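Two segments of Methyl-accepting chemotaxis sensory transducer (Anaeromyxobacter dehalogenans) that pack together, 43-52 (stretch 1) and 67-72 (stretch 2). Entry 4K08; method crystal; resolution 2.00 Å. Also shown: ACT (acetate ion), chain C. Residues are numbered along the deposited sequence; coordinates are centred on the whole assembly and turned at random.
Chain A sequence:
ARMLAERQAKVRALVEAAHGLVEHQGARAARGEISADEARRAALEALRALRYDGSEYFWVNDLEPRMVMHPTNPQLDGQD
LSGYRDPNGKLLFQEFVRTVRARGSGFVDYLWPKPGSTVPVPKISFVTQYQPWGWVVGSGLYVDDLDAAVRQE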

# COMPACT_ATOMS: atom_id res chain seq x y z
N ALA A 43 3.44 12.11 5.77
CA ALA A 43 2.75 11.20 4.85
C ALA A 43 2.20 9.98 5.58
O ALA A 43 1.01 9.61 5.38
CB ALA A 43 3.68 10.75 3.76
N LEU A 44 3.02 9.38 6.45
CA LEU A 44 2.59 8.20 7.22
C LEU A 44 1.48 8.51 8.23
O LEU A 44 0.63 7.67 8.47
CB LEU A 44 3.75 7.55 8.00
CG LEU A 44 4.83 6.94 7.11
CD1 LEU A 44 5.94 6.34 7.98
CD2 LEU A 44 4.24 5.90 6.11
N GLU A 45 1.55 9.67 8.87
CA GLU A 45 0.49 10.08 9.78
C GLU A 45 -0.86 10.17 9.03
O GLU A 45 -1.88 9.67 9.53
CB GLU A 45 0.84 11.44 10.40
CG GLU A 45 -0.28 12.08 11.17
CD GLU A 45 0.12 13.47 11.69
OE1 GLU A 45 0.64 14.32 10.91
OE2 GLU A 45 -0.09 13.70 12.89
N ALA A 46 -0.86 10.75 7.84
CA ALA A 46 -2.08 10.85 7.04
C ALA A 46 -2.52 9.42 6.59
O ALA A 46 -3.67 9.03 6.77
CB ALA A 46 -1.87 11.77 5.84
N LEU A 47 -1.60 8.62 6.06
CA LEU A 47 -1.96 7.26 5.63
C LEU A 47 -2.41 6.36 6.76
O LEU A 47 -3.28 5.51 6.57
CB LEU A 47 -0.80 6.59 4.88
CG LEU A 47 -0.47 7.31 3.57
CD1 LEU A 47 0.90 6.85 2.98
CD2 LEU A 47 -1.59 7.11 2.56
N ARG A 48 -1.82 6.52 7.93
CA ARG A 48 -2.23 5.73 9.09
C ARG A 48 -3.67 6.10 9.55
O ARG A 48 -4.45 5.23 10.00
CB ARG A 48 -1.25 5.95 10.25
CG ARG A 48 -1.58 5.14 11.49
CD ARG A 48 -0.52 5.37 12.60
NE ARG A 48 -0.94 4.70 13.81
CZ ARG A 48 -1.60 5.28 14.81
NH1 ARG A 48 -1.85 6.60 14.81
NH2 ARG A 48 -1.99 4.54 15.83
N ALA A 49 -4.01 7.37 9.42
CA ALA A 49 -5.27 7.91 9.97
C ALA A 49 -6.44 7.72 8.99
O ALA A 49 -7.56 7.57 9.42
CB ALA A 49 -5.10 9.45 10.35
N LEU A 50 -6.17 7.71 7.68
CA LEU A 50 -7.22 7.66 6.65
C LEU A 50 -7.85 6.27 6.49
O LEU A 50 -7.15 5.24 6.57
CB LEU A 50 -6.62 8.11 5.29
CG LEU A 50 -6.30 9.63 5.19
CD1 LEU A 50 -5.39 9.92 3.97
CD2 LEU A 50 -7.62 10.50 5.14
N ARG A 51 -9.14 6.26 6.19
CA ARG A 51 -9.87 5.07 5.75
C ARG A 51 -10.80 5.55 4.64
O ARG A 51 -11.08 6.74 4.55
CB ARG A 51 -10.69 4.49 6.92
CG ARG A 51 -9.84 3.97 8.08
CD ARG A 51 -8.92 2.68 7.60
NE ARG A 51 -8.34 2.08 8.80
CZ ARG A 51 -7.34 2.64 9.48
NH1 ARG A 51 -6.76 3.76 8.98
NH2 ARG A 51 -6.87 2.10 10.60
N TYR A 52 -11.28 4.66 3.80
CA TYR A 52 -12.36 5.04 2.89
C TYR A 52 -13.40 3.95 2.84
O TYR A 52 -13.11 2.77 3.22
CB TYR A 52 -11.85 5.35 1.46
CG TYR A 52 -11.13 4.21 0.73
CD1 TYR A 52 -9.77 3.96 0.96
CD2 TYR A 52 -11.80 3.41 -0.20
CE1 TYR A 52 -9.07 2.91 0.26
CE2 TYR A 52 -11.14 2.37 -0.87
CZ TYR A 52 -9.78 2.13 -0.64
OH TYR A 52 -9.15 1.11 -1.31
C ACT C . -2.61 -5.72 2.66
O ACT C . -2.96 -5.31 3.83
OXT ACT C . -3.51 -5.99 1.82
CH3 ACT C . -1.15 -5.91 2.22
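Stretch 2 (67-72) MVMHPT

The centre of the contact is the side chain of M69, a selenomethionine; of all residues in stretch 2, M69 has the most surface covered by stretch 1 (86 Å²). Its CA-to-CB bond points toward the helix, and with chi1 at t and chi2 and chi3 both at m the side chain bends along the helical turn formed by L44, L47 and R48. At the near end of this path CB of M69 lies 3.8 Å from CD2 of L44. At the far end the terminal methyl CE of M69 reaches the helix itself, 3.8 Å from CB of L47 and 3.6 Å from the backbone N of R48. That last approach is van der Waals packing; the N of R48 donates its hydrogen bond to O of L44, at 2.8 Å. The selenium follows the same surface, with SE of M69 3.9 Å from CB of R48.

L44, in the m,t rotamer, bridges two residues of stretch 2. CD1 of L44 packs 3.7 Å from CG1 of V68, and CD2 of L44 also lies close to V68. Both V68 and M69 direct their CA-to-CB bonds toward stretch 1, an arrangement made possible by the corner that the chain turns at V68, where phi/psi is -92/-52. M69 then returns to extended geometry (-155/119). H70 is also extended, but its CA-to-CB bond points away from the helix, and its NE2 donates a 2.7 Å hydrogen bond to O of the acetate, which probably comes from the crystallisation liquor.

The two stretches advance in the same sense: CA of L44 is 7.0 Å from CA of M69, and one helical turn later CA of R48 is 5.5 Å from CA of P71. The backbones thus draw closer toward the C-terminal end of the helix, where P71 joins M69 against R48. CB of P71 lies 4.1 Å from the carbonyl O of R48.

The polar edge is formed by R51, beyond the end of the helix. L50 is the first residue to leave helical phi/psi, and the side chain of R51 folds back from this point: its CA-to-CB bond runs sideways, but its end comes nearer to stretch 2. NH1 of R51 donates hydrogen bonds to O of R48 and O of L50, both at 2.9 Å, which anchor the guanidinium beside the helix terminus. NH2 of R51 thereby comes within 3.8 Å of CB of P71, which approaches the guanidinium obliquely. No hydrogen bond joins the two stretches; the 338 Å² buried between them, both sides summed, rests on packing.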

# COMPACT_ATOMS: atom_id res chain seq x y z
N MSE A 67 8.15 -3.80 5.90
CA MSE A 67 6.94 -3.00 6.18
C MSE A 67 7.38 -1.65 6.80
O MSE A 67 8.17 -1.62 7.76
CB MSE A 67 5.99 -3.70 7.14
CG MSE A 67 4.66 -2.94 7.28
SE MSE A 67 3.62 -3.04 5.60
CE MSE A 67 2.96 -4.85 5.69
N VAL A 68 6.85 -0.56 6.23
CA VAL A 68 7.03 0.79 6.80
C VAL A 68 5.87 1.13 7.75
O VAL A 68 6.13 1.50 8.89
CB VAL A 68 7.14 1.87 5.70
CG1 VAL A 68 7.30 3.31 6.32
CG2 VAL A 68 8.34 1.57 4.79
N MSE A 69 4.62 0.98 7.28
CA MSE A 69 3.42 1.27 8.07
C MSE A 69 2.23 0.47 7.57
O MSE A 69 1.80 0.65 6.42
CB MSE A 69 3.05 2.78 7.99
CG MSE A 69 2.10 3.27 9.08
SE MSE A 69 0.23 2.74 8.72
CE MSE A 69 0.13 3.60 6.99
N HIS A 70 1.70 -0.36 8.46
CA HIS A 70 0.49 -1.12 8.19
C HIS A 70 -0.50 -0.78 9.31
O HIS A 70 -0.21 -1.02 10.47
CB HIS A 70 0.75 -2.64 8.12
CG HIS A 70 -0.34 -3.38 7.40
ND1 HIS A 70 -1.62 -3.53 7.93
CD2 HIS A 70 -0.37 -3.96 6.17
CE1 HIS A 70 -2.37 -4.20 7.06
NE2 HIS A 70 -1.65 -4.44 5.97
N PRO A 71 -1.65 -0.21 8.96
CA PRO A 71 -2.57 0.31 10.00
C PRO A 71 -3.44 -0.75 10.66
O PRO A 71 -3.90 -0.51 11.78
CB PRO A 71 -3.43 1.33 9.23
CG PRO A 71 -3.50 0.72 7.78
CD PRO A 71 -2.12 0.05 7.58
N THR A 72 -3.73 -1.90 10.00
CA THR A 72 -4.62 -2.87 10.64
C THR A 72 -3.84 -4.08 11.15
O THR A 72 -4.34 -4.82 11.99
CB THR A 72 -5.73 -3.35 9.67
OG1 THR A 72 -5.11 -3.96 8.53
CG2 THR A 72 -6.58 -2.23 9.24